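Local coordinates for phosphoribosylamidoimidazole- succinocarboxamide synthase (Saccharomyces cerevisiae, PDB 1OBG), which catalyses the ATP-dependent joining of L-aspartate to carboxyaminoimidazole ribotide, giving SAICAR in de novo purine biosynthesis, at residues 213-218 against 233-238; 109-114 against 227-232; 257-262 against 289-294. All coordinates share one frame; numbering follows the deposited sequence.

Interaction 1 of 3, residues 213-218 against 233-238; sequences ADTKFE and EVLTPD. With MG (magnesium ion), chain E; AMP (adenosine monophosphate), chain B.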
loop_
_atom_site.group_PDB
_atom_site.type_symbol
_atom_site.label_atom_id
_atom_site.label_comp_id
_atom_site.label_asym_id
_atom_site.label_seq_id
_atom_site.Cartn_x
_atom_site.Cartn_y
_atom_site.Cartn_z
ATOM N N ALA A 213 11.807 -1.611 0.777
ATOM C CA ALA A 213 12.481 -2.769 0.176
ATOM C C ALA A 213 11.815 -3.143 -1.134
ATOM O O ALA A 213 12.476 -3.581 -2.072
ATOM C CB ALA A 213 12.479 -3.963 1.148
ATOM N N ASP A 214 10.489 -2.967 -1.179
ATOM C CA ASP A 214 9.699 -3.284 -2.353
ATOM C C ASP A 214 8.331 -2.626 -2.188
ATOM O O ASP A 214 7.974 -2.145 -1.118
ATOM C CB ASP A 214 9.542 -4.805 -2.530
ATOM C CG ASP A 214 9.031 -5.476 -1.274
ATOM O OD1 ASP A 214 9.753 -6.325 -0.698
ATOM O OD2 ASP A 214 7.925 -5.211 -0.781
ATOM N N THR A 215 7.557 -2.608 -3.242
ATOM C CA THR A 215 6.258 -1.989 -3.150
ATOM C C THR A 215 5.354 -2.585 -4.218
ATOM O O THR A 215 5.840 -3.085 -5.216
ATOM C CB THR A 215 6.376 -0.441 -3.280
ATOM O OG1 THR A 215 5.166 0.161 -2.790
ATOM C CG2 THR A 215 6.471 0.004 -4.745
ATOM N N LYS A 216 4.051 -2.515 -3.988
ATOM C CA LYS A 216 3.076 -3.023 -4.930
ATOM C C LYS A 216 2.336 -1.802 -5.522
ATOM O O LYS A 216 1.697 -1.045 -4.797
ATOM C CB LYS A 216 2.128 -3.967 -4.172
ATOM C CG LYS A 216 0.989 -4.561 -5.014
ATOM C CD LYS A 216 0.148 -5.541 -4.188
ATOM C CE LYS A 216 -1.113 -4.876 -3.624
ATOM N NZ LYS A 216 -1.543 -3.652 -4.382
ATOM N N PHE A 217 2.427 -1.593 -6.827
ATOM C CA PHE A 217 1.638 -0.543 -7.450
ATOM C C PHE A 217 0.438 -1.202 -8.131
ATOM O O PHE A 217 0.499 -2.375 -8.531
ATOM C CB PHE A 217 2.428 0.199 -8.550
ATOM C CG PHE A 217 3.563 1.075 -8.041
ATOM C CD1 PHE A 217 3.336 2.135 -7.137
ATOM C CD2 PHE A 217 4.862 0.856 -8.490
ATOM C CE1 PHE A 217 4.415 2.952 -6.700
ATOM C CE2 PHE A 217 5.927 1.659 -8.063
ATOM C CZ PHE A 217 5.715 2.692 -7.177
ATOM N N GLU A 218 -0.630 -0.438 -8.292
ATOM C CA GLU A 218 -1.651 -0.837 -9.236
ATOM C C GLU A 218 -1.909 0.310 -10.192
ATOM O O GLU A 218 -1.906 1.455 -9.783
ATOM C CB GLU A 218 -2.916 -1.237 -8.488
ATOM C CG GLU A 218 -2.736 -2.601 -7.841
ATOM C CD GLU A 218 -3.964 -3.073 -7.089
ATOM O OE1 GLU A 218 -3.884 -4.180 -6.524
ATOM O OE2 GLU A 218 -4.976 -2.346 -7.064
ATOM N N GLU A 233 -3.736 2.548 -3.273
ATOM C CA GLU A 233 -2.918 3.323 -2.340
ATOM C C GLU A 233 -1.475 3.150 -2.761
ATOM O O GLU A 233 -1.109 2.147 -3.368
ATOM C CB GLU A 233 -3.147 2.894 -0.866
ATOM C CG GLU A 233 -1.935 2.248 -0.178
ATOM C CD GLU A 233 -2.251 1.590 1.171
ATOM O OE1 GLU A 233 -1.974 0.374 1.294
ATOM O OE2 GLU A 233 -2.751 2.270 2.111
ATOM N N VAL A 234 -0.673 4.149 -2.434
ATOM C CA VAL A 234 0.684 4.218 -2.883
ATOM C C VAL A 234 1.649 4.336 -1.697
ATOM O O VAL A 234 1.495 5.226 -0.841
ATOM C CB VAL A 234 0.820 5.427 -3.873
ATOM C CG1 VAL A 234 0.249 6.702 -3.261
ATOM C CG2 VAL A 234 2.236 5.661 -4.244
ATOM N N LEU A 235 2.624 3.427 -1.660
ATOM C CA LEU A 235 3.821 3.538 -0.803
ATOM C C LEU A 235 3.517 3.712 0.688
ATOM O O LEU A 235 4.171 4.504 1.390
ATOM C CB LEU A 235 4.723 4.685 -1.296
ATOM C CG LEU A 235 5.851 4.565 -2.329
ATOM C CD1 LEU A 235 6.482 3.162 -2.494
ATOM C CD2 LEU A 235 5.458 5.190 -3.661
ATOM N N THR A 236 2.513 2.988 1.176
ATOM C CA THR A 236 2.293 2.947 2.610
ATOM C C THR A 236 2.875 1.624 3.138
ATOM O O THR A 236 3.133 0.714 2.356
ATOM C CB THR A 236 0.812 2.957 2.947
ATOM O OG1 THR A 236 0.234 1.747 2.469
ATOM C CG2 THR A 236 0.077 4.058 2.218
ATOM N N PRO A 237 3.048 1.512 4.453
ATOM C CA PRO A 237 3.539 0.268 5.048
ATOM C C PRO A 237 2.626 -0.942 4.825
ATOM O O PRO A 237 3.088 -2.060 4.992
ATOM C CB PRO A 237 3.657 0.600 6.541
ATOM C CG PRO A 237 3.480 2.085 6.671
ATOM C CD PRO A 237 2.792 2.560 5.455
ATOM N N ASP A 238 1.366 -0.737 4.462
ATOM C CA ASP A 238 0.488 -1.852 4.142
ATOM C C ASP A 238 0.742 -2.357 2.711
ATOM O O ASP A 238 0.436 -3.503 2.407
ATOM C CB ASP A 238 -0.991 -1.455 4.292
ATOM C CG ASP A 238 -1.445 -1.378 5.745
ATOM O OD1 ASP A 238 -2.525 -0.790 5.993
ATOM O OD2 ASP A 238 -0.792 -1.874 6.708
HETATM MG MG MG E . 0.696 -1.446 7.966
HETATM P P AMP B . -8.687 -2.987 -1.626
HETATM O O1P AMP B . -7.284 -2.523 -1.210
HETATM O O2P AMP B . -9.747 -2.500 -0.704
HETATM O O3P AMP B . -8.726 -4.600 -1.714
HETATM O "O5'" AMP B . -9.026 -2.379 -3.072
HETATM C "C5'" AMP B . -10.324 -2.564 -3.564
HETATM C "C4'" AMP B . -10.243 -2.740 -5.063
HETATM O "O4'" AMP B . -10.309 -1.467 -5.676
HETATM C "C3'" AMP B . -8.922 -3.387 -5.481
HETATM O "O3'" AMP B . -9.209 -4.493 -6.301
HETATM C "C2'" AMP B . -8.224 -2.307 -6.285
HETATM O "O2'" AMP B . -7.549 -2.882 -7.371
HETATM C "C1'" AMP B . -9.403 -1.454 -6.745
HETATM N N9 AMP B . -9.072 -0.058 -7.099
HETATM C C8 AMP B . -8.129 0.786 -6.560
HETATM N N7 AMP B . -8.206 1.970 -7.222
HETATM C C5 AMP B . -9.181 1.894 -8.159
HETATM C C6 AMP B . -9.689 2.790 -9.105
HETATM N N6 AMP B . -9.347 4.083 -9.103
HETATM N N1 AMP B . -10.714 2.373 -9.937
HETATM C C2 AMP B . -11.243 1.105 -9.839
HETATM N N3 AMP B . -10.738 0.226 -8.896
HETATM C C4 AMP B . -9.730 0.617 -8.081
HETATM O O HOH W 1 2.689 1.048 -3.225
HETATM O O HOH W 2 -0.735 1.809 -6.654
#

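Interaction 2 of 3, residues 109-114 against 227-232; sequences HKHKLI and EIILVD. With AMP (adenosine monophosphate), chain B.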
loop_
_atom_site.group_PDB
_atom_site.type_symbol
_atom_site.label_atom_id
_atom_site.label_comp_id
_atom_site.label_asym_id
_atom_site.label_seq_id
_atom_site.Cartn_x
_atom_site.Cartn_y
_atom_site.Cartn_z
ATOM N N HIS A 109 -11.534 8.710 -9.013
ATOM C CA HIS A 109 -12.157 8.297 -10.262
ATOM C C HIS A 109 -11.961 6.813 -10.442
ATOM O O HIS A 109 -10.831 6.313 -10.298
ATOM C CB HIS A 109 -11.513 8.994 -11.453
ATOM C CG HIS A 109 -11.819 10.454 -11.545
ATOM N ND1 HIS A 109 -10.847 11.428 -11.414
ATOM C CD2 HIS A 109 -12.984 11.110 -11.760
ATOM C CE1 HIS A 109 -11.404 12.620 -11.546
ATOM N NE2 HIS A 109 -12.701 12.454 -11.753
ATOM N N LYS A 110 -13.056 6.120 -10.766
ATOM C CA LYS A 110 -13.029 4.710 -11.112
ATOM C C LYS A 110 -12.355 4.558 -12.469
ATOM O O LYS A 110 -12.666 5.312 -13.399
ATOM C CB LYS A 110 -14.465 4.180 -11.182
ATOM C CG LYS A 110 -14.641 2.734 -10.767
ATOM C CD LYS A 110 -16.101 2.279 -10.896
ATOM C CE LYS A 110 -17.022 3.166 -10.032
ATOM N NZ LYS A 110 -18.398 2.607 -9.734
ATOM N N HIS A 111 -11.423 3.609 -12.587
ATOM C CA HIS A 111 -10.768 3.342 -13.872
ATOM C C HIS A 111 -10.693 1.875 -14.174
ATOM O O HIS A 111 -10.720 1.038 -13.277
ATOM C CB HIS A 111 -9.331 3.879 -13.881
ATOM C CG HIS A 111 -9.264 5.359 -14.033
ATOM N ND1 HIS A 111 -9.625 5.994 -15.197
ATOM C CD2 HIS A 111 -8.904 6.330 -13.165
ATOM C CE1 HIS A 111 -9.484 7.300 -15.043
ATOM N NE2 HIS A 111 -9.042 7.528 -13.821
ATOM N N LYS A 112 -10.573 1.567 -15.453
ATOM C CA LYS A 112 -10.259 0.205 -15.858
ATOM C C LYS A 112 -8.826 -0.130 -15.427
ATOM O O LYS A 112 -7.896 0.595 -15.752
ATOM C CB LYS A 112 -10.374 0.096 -17.379
ATOM C CG LYS A 112 -10.538 -1.334 -17.859
ATOM C CD LYS A 112 -9.443 -1.677 -18.849
ATOM C CE LYS A 112 -9.878 -1.335 -20.270
ATOM N NZ LYS A 112 -9.792 -2.503 -21.219
ATOM N N LEU A 113 -8.673 -1.230 -14.711
ATOM C CA LEU A 113 -7.398 -1.647 -14.146
ATOM C C LEU A 113 -6.577 -2.490 -15.117
ATOM O O LEU A 113 -7.119 -3.290 -15.890
ATOM C CB LEU A 113 -7.641 -2.446 -12.870
ATOM C CG LEU A 113 -8.516 -1.771 -11.800
ATOM C CD1 LEU A 113 -8.607 -2.637 -10.528
ATOM C CD2 LEU A 113 -8.018 -0.372 -11.470
ATOM N N ILE A 114 -5.262 -2.305 -15.083
ATOM C CA ILE A 114 -4.367 -3.228 -15.776
ATOM C C ILE A 114 -4.284 -4.430 -14.846
ATOM O O ILE A 114 -4.015 -4.294 -13.631
ATOM C CB ILE A 114 -2.983 -2.600 -16.074
ATOM C CG1 ILE A 114 -3.133 -1.431 -17.066
ATOM C CG2 ILE A 114 -2.027 -3.668 -16.624
ATOM C CD1 ILE A 114 -1.903 -0.514 -17.164
ATOM N N GLU A 227 -3.265 6.762 -21.483
ATOM C CA GLU A 227 -2.416 7.127 -20.353
ATOM C C GLU A 227 -2.551 6.114 -19.226
ATOM O O GLU A 227 -3.649 5.652 -18.914
ATOM C CB GLU A 227 -2.812 8.491 -19.801
ATOM C CG GLU A 227 -2.355 9.685 -20.614
ATOM C CD GLU A 227 -2.874 10.991 -20.028
ATOM O OE1 GLU A 227 -2.072 11.712 -19.396
ATOM O OE2 GLU A 227 -4.084 11.294 -20.192
ATOM N N ILE A 228 -1.431 5.786 -18.610
ATOM C CA ILE A 228 -1.444 4.943 -17.418
ATOM C C ILE A 228 -1.738 5.806 -16.177
ATOM O O ILE A 228 -1.186 6.885 -16.033
ATOM C CB ILE A 228 -0.113 4.179 -17.295
ATOM C CG1 ILE A 228 0.066 3.244 -18.506
ATOM C CG2 ILE A 228 -0.057 3.398 -15.973
ATOM C CD1 ILE A 228 1.451 2.542 -18.591
ATOM N N ILE A 229 -2.614 5.319 -15.294
ATOM C CA ILE A 229 -3.024 6.072 -14.108
ATOM C C ILE A 229 -2.657 5.293 -12.861
ATOM O O ILE A 229 -2.896 4.094 -12.785
ATOM C CB ILE A 229 -4.575 6.292 -14.075
ATOM C CG1 ILE A 229 -5.141 6.768 -15.426
ATOM C CG2 ILE A 229 -4.998 7.212 -12.897
ATOM C CD1 ILE A 229 -4.684 8.114 -15.846
ATOM N N LEU A 230 -2.101 5.992 -11.889
ATOM C CA LEU A 230 -1.812 5.399 -10.602
ATOM C C LEU A 230 -3.110 5.291 -9.824
ATOM O O LEU A 230 -3.818 6.283 -9.610
ATOM C CB LEU A 230 -0.806 6.236 -9.829
ATOM C CG LEU A 230 -0.145 5.655 -8.590
ATOM C CD1 LEU A 230 0.446 4.267 -8.864
ATOM C CD2 LEU A 230 0.917 6.643 -8.101
ATOM N N VAL A 231 -3.435 4.079 -9.406
ATOM C CA VAL A 231 -4.669 3.903 -8.647
ATOM C C VAL A 231 -4.356 3.294 -7.264
ATOM O O VAL A 231 -3.200 3.223 -6.848
ATOM C CB VAL A 231 -5.765 3.151 -9.477
ATOM C CG1 VAL A 231 -6.009 3.857 -10.835
ATOM C CG2 VAL A 231 -5.380 1.656 -9.723
ATOM N N ASP A 232 -5.376 2.870 -6.538
ATOM C CA ASP A 232 -5.143 2.230 -5.252
ATOM C C ASP A 232 -4.365 3.135 -4.283
ATOM O O ASP A 232 -4.353 4.343 -4.441
ATOM C CB ASP A 232 -4.436 0.897 -5.446
ATOM C CG ASP A 232 -4.758 -0.094 -4.339
ATOM O OD1 ASP A 232 -5.930 -0.141 -3.903
ATOM O OD2 ASP A 232 -3.897 -0.865 -3.853
HETATM P P AMP B . -8.687 -2.987 -1.626
HETATM O O1P AMP B . -7.284 -2.523 -1.210
HETATM O O2P AMP B . -9.747 -2.500 -0.704
HETATM O O3P AMP B . -8.726 -4.600 -1.714
HETATM O "O5'" AMP B . -9.026 -2.379 -3.072
HETATM C "C5'" AMP B . -10.324 -2.564 -3.564
HETATM C "C4'" AMP B . -10.243 -2.740 -5.063
HETATM O "O4'" AMP B . -10.309 -1.467 -5.676
HETATM C "C3'" AMP B . -8.922 -3.387 -5.481
HETATM O "O3'" AMP B . -9.209 -4.493 -6.301
HETATM C "C2'" AMP B . -8.224 -2.307 -6.285
HETATM O "O2'" AMP B . -7.549 -2.882 -7.371
HETATM C "C1'" AMP B . -9.403 -1.454 -6.745
HETATM N N9 AMP B . -9.072 -0.058 -7.099
HETATM C C8 AMP B . -8.129 0.786 -6.560
HETATM N N7 AMP B . -8.206 1.970 -7.222
HETATM C C5 AMP B . -9.181 1.894 -8.159
HETATM C C6 AMP B . -9.689 2.790 -9.105
HETATM N N6 AMP B . -9.347 4.083 -9.103
HETATM N N1 AMP B . -10.714 2.373 -9.937
HETATM C C2 AMP B . -11.243 1.105 -9.839
HETATM N N3 AMP B . -10.738 0.226 -8.896
HETATM C C4 AMP B . -9.730 0.617 -8.081
#

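Interaction 3 of 3, residues 257-262 against 289-294; sequences YDKQFL and AKYIEA. With MG (magnesium ion), chain E.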
loop_
_atom_site.group_PDB
_atom_site.type_symbol
_atom_site.label_atom_id
_atom_site.label_comp_id
_atom_site.label_asym_id
_atom_site.label_seq_id
_atom_site.Cartn_x
_atom_site.Cartn_y
_atom_site.Cartn_z
ATOM N N TYR A 257 9.043 -2.581 10.027
ATOM C CA TYR A 257 9.029 -1.254 10.603
ATOM C C TYR A 257 7.812 -1.057 11.499
ATOM O O TYR A 257 7.926 -0.572 12.621
ATOM C CB TYR A 257 8.968 -0.209 9.477
ATOM C CG TYR A 257 9.195 1.188 9.951
ATOM C CD1 TYR A 257 8.127 1.983 10.376
ATOM C CD2 TYR A 257 10.478 1.733 9.980
ATOM C CE1 TYR A 257 8.340 3.274 10.814
ATOM C CE2 TYR A 257 10.693 3.023 10.420
ATOM C CZ TYR A 257 9.619 3.782 10.829
ATOM O OH TYR A 257 9.817 5.063 11.255
ATOM N N ASP A 258 6.652 -1.415 10.979
ATOM C CA ASP A 258 5.404 -1.161 11.670
ATOM C C ASP A 258 4.878 -2.323 12.508
ATOM O O ASP A 258 4.296 -2.095 13.553
ATOM C CB ASP A 258 4.320 -0.681 10.693
ATOM C CG ASP A 258 4.174 -1.564 9.477
ATOM O OD1 ASP A 258 3.012 -1.709 9.048
ATOM O OD2 ASP A 258 5.128 -2.139 8.869
ATOM N N LYS A 259 5.093 -3.548 12.054
ATOM C CA LYS A 259 4.382 -4.686 12.628
ATOM C C LYS A 259 5.239 -5.642 13.454
ATOM O O LYS A 259 4.759 -6.697 13.841
ATOM C CB LYS A 259 3.661 -5.472 11.527
ATOM C CG LYS A 259 2.486 -4.696 10.948
ATOM C CD LYS A 259 1.651 -5.560 10.054
ATOM C CE LYS A 259 0.657 -4.728 9.319
ATOM N NZ LYS A 259 -0.121 -5.624 8.438
ATOM N N GLN A 260 6.493 -5.283 13.726
ATOM C CA GLN A 260 7.348 -6.216 14.449
ATOM C C GLN A 260 6.856 -6.537 15.862
ATOM O O GLN A 260 6.954 -7.687 16.295
ATOM C CB GLN A 260 8.793 -5.739 14.514
ATOM C CG GLN A 260 9.799 -6.885 14.679
ATOM C CD GLN A 260 9.596 -8.059 13.723
ATOM O OE1 GLN A 260 9.512 -9.200 14.175
ATOM N NE2 GLN A 260 9.517 -7.801 12.423
ATOM N N PHE A 261 6.347 -5.538 16.586
ATOM C CA PHE A 261 5.924 -5.782 17.958
ATOM C C PHE A 261 4.745 -6.720 17.967
ATOM O O PHE A 261 4.663 -7.638 18.801
ATOM C CB PHE A 261 5.565 -4.482 18.653
ATOM C CG PHE A 261 6.666 -3.466 18.603
ATOM C CD1 PHE A 261 7.840 -3.667 19.315
ATOM C CD2 PHE A 261 6.532 -2.318 17.832
ATOM C CE1 PHE A 261 8.878 -2.723 19.264
ATOM C CE2 PHE A 261 7.550 -1.370 17.778
ATOM C CZ PHE A 261 8.721 -1.570 18.493
ATOM N N LEU A 262 3.835 -6.487 17.027
ATOM C CA LEU A 262 2.649 -7.298 16.902
ATOM C C LEU A 262 3.001 -8.722 16.486
ATOM O O LEU A 262 2.508 -9.704 17.075
ATOM C CB LEU A 262 1.680 -6.665 15.903
ATOM C CG LEU A 262 0.435 -7.467 15.518
ATOM C CD1 LEU A 262 -0.454 -7.753 16.724
ATOM C CD2 LEU A 262 -0.340 -6.700 14.444
ATOM N N ALA A 289 2.781 4.244 17.537
ATOM C CA ALA A 289 3.935 5.135 17.531
ATOM C C ALA A 289 4.740 4.989 16.248
ATOM O O ALA A 289 5.256 5.983 15.766
ATOM C CB ALA A 289 4.843 4.916 18.774
ATOM N N LYS A 290 4.837 3.767 15.701
ATOM C CA LYS A 290 5.568 3.512 14.463
ATOM C C LYS A 290 4.887 4.118 13.256
ATOM O O LYS A 290 5.557 4.607 12.356
ATOM C CB LYS A 290 5.741 2.004 14.192
ATOM C CG LYS A 290 6.546 1.229 15.234
ATOM C CD LYS A 290 7.693 2.066 15.735
ATOM C CE LYS A 290 8.945 1.848 14.923
ATOM N NZ LYS A 290 9.959 1.245 15.838
ATOM N N TYR A 291 3.559 4.064 13.212
ATOM C CA TYR A 291 2.845 4.682 12.097
ATOM C C TYR A 291 3.028 6.186 12.134
ATOM O O TYR A 291 3.191 6.827 11.103
ATOM C CB TYR A 291 1.340 4.329 12.124
ATOM C CG TYR A 291 1.103 2.927 11.635
ATOM C CD1 TYR A 291 1.410 2.560 10.329
ATOM C CD2 TYR A 291 0.600 1.959 12.492
ATOM C CE1 TYR A 291 1.201 1.252 9.882
ATOM C CE2 TYR A 291 0.390 0.655 12.065
ATOM C CZ TYR A 291 0.680 0.306 10.778
ATOM O OH TYR A 291 0.455 -0.991 10.389
ATOM N N ILE A 292 3.001 6.744 13.336
ATOM C CA ILE A 292 3.246 8.162 13.502
ATOM C C ILE A 292 4.672 8.516 13.083
ATOM O O ILE A 292 4.893 9.510 12.388
ATOM C CB ILE A 292 2.999 8.622 14.957
ATOM C CG1 ILE A 292 1.496 8.589 15.274
ATOM C CG2 ILE A 292 3.599 10.059 15.156
ATOM C CD1 ILE A 292 1.162 8.594 16.786
ATOM N N GLU A 293 5.628 7.700 13.515
ATOM C CA GLU A 293 7.027 7.933 13.161
ATOM C C GLU A 293 7.258 7.828 11.640
ATOM O O GLU A 293 7.986 8.635 11.062
ATOM C CB GLU A 293 7.927 6.960 13.942
ATOM C CG GLU A 293 9.409 7.150 13.717
ATOM C CD GLU A 293 10.256 6.101 14.445
ATOM O OE1 GLU A 293 11.448 5.940 14.085
ATOM O OE2 GLU A 293 9.737 5.451 15.378
ATOM N N ALA A 294 6.638 6.849 10.989
ATOM C CA ALA A 294 6.736 6.737 9.522
ATOM C C ALA A 294 6.216 8.014 8.857
ATOM O O ALA A 294 6.828 8.567 7.939
ATOM C CB ALA A 294 5.945 5.515 9.005
HETATM MG MG MG E . 0.696 -1.446 7.966
HETATM O O HOH W 3 12.052 6.093 11.205
#

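Interaction 1 of 3, residues 213-218 against 233-238
In the mixed sheet of this SAICAR synthase, strand 210-221 packs through Thr215 and Phe217 against the loop between strands 228-230 and 240-244, at Val234 and Leu235. Leu235 splits its branches between two partners: CD1 lies 3.3 Å from Thr215 OG1, while CD2 comes to the edge of the Phe217 ring at CE1, 3.9 Å away. Val234 CG2 reaches the same ring edge, and Thr215 CG2 sits off-centre over one face. Helix 184-208 packs on Phe217 and Leu235 as well. With its OG1 anti to the backbone N (chi1 -163°), Thr215 holds that hydroxyl near the loop, where it also bonds to Ser240 OG. Farther along the chain, the extended Glu218 side chain brings OE2 to the AMP ribose, taking a 2.6 Å hydrogen bond from O2', while OE1 forms a salt bridge, with only a weak hydrogen bond, to Lys216 NZ. Replacing Glu218 by alanine would probably leave the ribose hydroxyl without this acceptor and the lysine without its nearest carboxylate. Instead of direct backbone pairing, one water joins strand to loop: it is hydrogen-bonded to Thr215 OG1, donates to Lys216 O and accepts from Leu235 N at 2.8 Å.

Interaction 2 of 3, residues 109-114 against 227-232
His111 lays one face of its imidazole over Ile229, whose CG1 stands 4.3 Å from the ring centroid and only 8° off the ring normal, a CH-pi contact. The two side chains cross at about a right angle, and Ile229 CG2 adds a touch at His111 CD2, 4.0 Å away. With CG anti to its carbonyl carbon (chi1 -76°), the histidine ring turns toward strand 228-230. Farther along, Leu113 meets Val231 through their CD2 and CG2 methyls at 3.8 Å. Ile114 CD1 and Ile228 CG1 make a looser contact, with Val190 of helix 184-208 touching both isoleucines.

Together the two segments form much of the adenine pocket. The edge of the base is read by backbone atoms alone here: N6 donates to His109 O at 2.9 Å, His111 N donates to N1 at an angle of 167°, and Asp232 N donates to N7 at 3.0 Å. Val231 CB and the Leu113 methyls supply apolar surface, CB lying 3.5 Å from N7 and Leu113 CD1 approaching the ribose at O2'. Beside the base, Asp232 OD1 is engaged by Arg20 in a salt bridge.

An amino group recognised by a carbonyl, next to a ring nitrogen recognised by an amide, is the hinge-like pattern by which many ATP-binding enzymes select adenine. A guanine would set a carbonyl oxygen against His109 O and an N1-H against the His111 N-H, so the chemistry is consistent with a preference for adenine nucleotides.

Interaction 3 of 3, residues 257-262 against 289-294
Tyr257 and Lys290 bury the most surface where the chain leading into helix 260-268 meets helix 281-299, and Tyr291 follows with a metal bond. The Tyr257 ring lies against the second helix: its CE1 is 3.4 Å from Lys290 O, which approaches in the ring plane, and 3.7 Å from Ala294 CB. Its hydroxyl reaches Glu293 CG, and a water bonded to Tyr257 OH donates to Glu293 OE1 at 2.9 Å. Lys290 bends at chi2, chi3 and chi4 and folds its aliphatic chain along Tyr257 O. CG meets the edge of the Phe261 ring at CE2, 3.8 Å away, and CE lies over a face of Tyr257. The ammonium is 5.6 Å from the Tyr257 centroid, a long cation-pi approach that is at most a weak attraction.

One residue farther along each segment, Asp258 and Tyr291 share the magnesium ion, bound by Asp258 OD1 at 2.6 Å and by Tyr291 OH at 2.5 Å. The ion lies in the plane of the tyrosine ring, at its edge, and the carboxylate is turned 75° from that ring. Asp238 OD2 from the loop before strand 240-244 is the third protein ligand, while Lys259 NZ is held by Ser39 O. Two carboxylates beside a phenol oxygen would be expected to favour a cation, which here links the loop before helix 260-268 to helix 281-299, though the two long bonds suggest a loose hold.

Interaction 2 and interaction 1 adjoin on one mixed sheet, their centres 15 Å apart: strand 210-221 lies between strands 112-121 and 228-230, and Glu218 O probably accepts a hydrogen bond from Val231 N. Their segments alternate along the chain, and both touch the same AMP, interaction 2 mainly at the base and interaction 1 at the ribose. Interaction 3 comes later in sequence and joins the chain entering helix 260-268 to helix 281-299. Its centre is 16 Å from that of interaction 1, with which it shares the magnesium ion, and 29 Å from that of interaction 2, across the chain's centre. Segment 227-232 continues directly into 233-238, so one continuous run of chain connects the nucleotide pocket to the metal site.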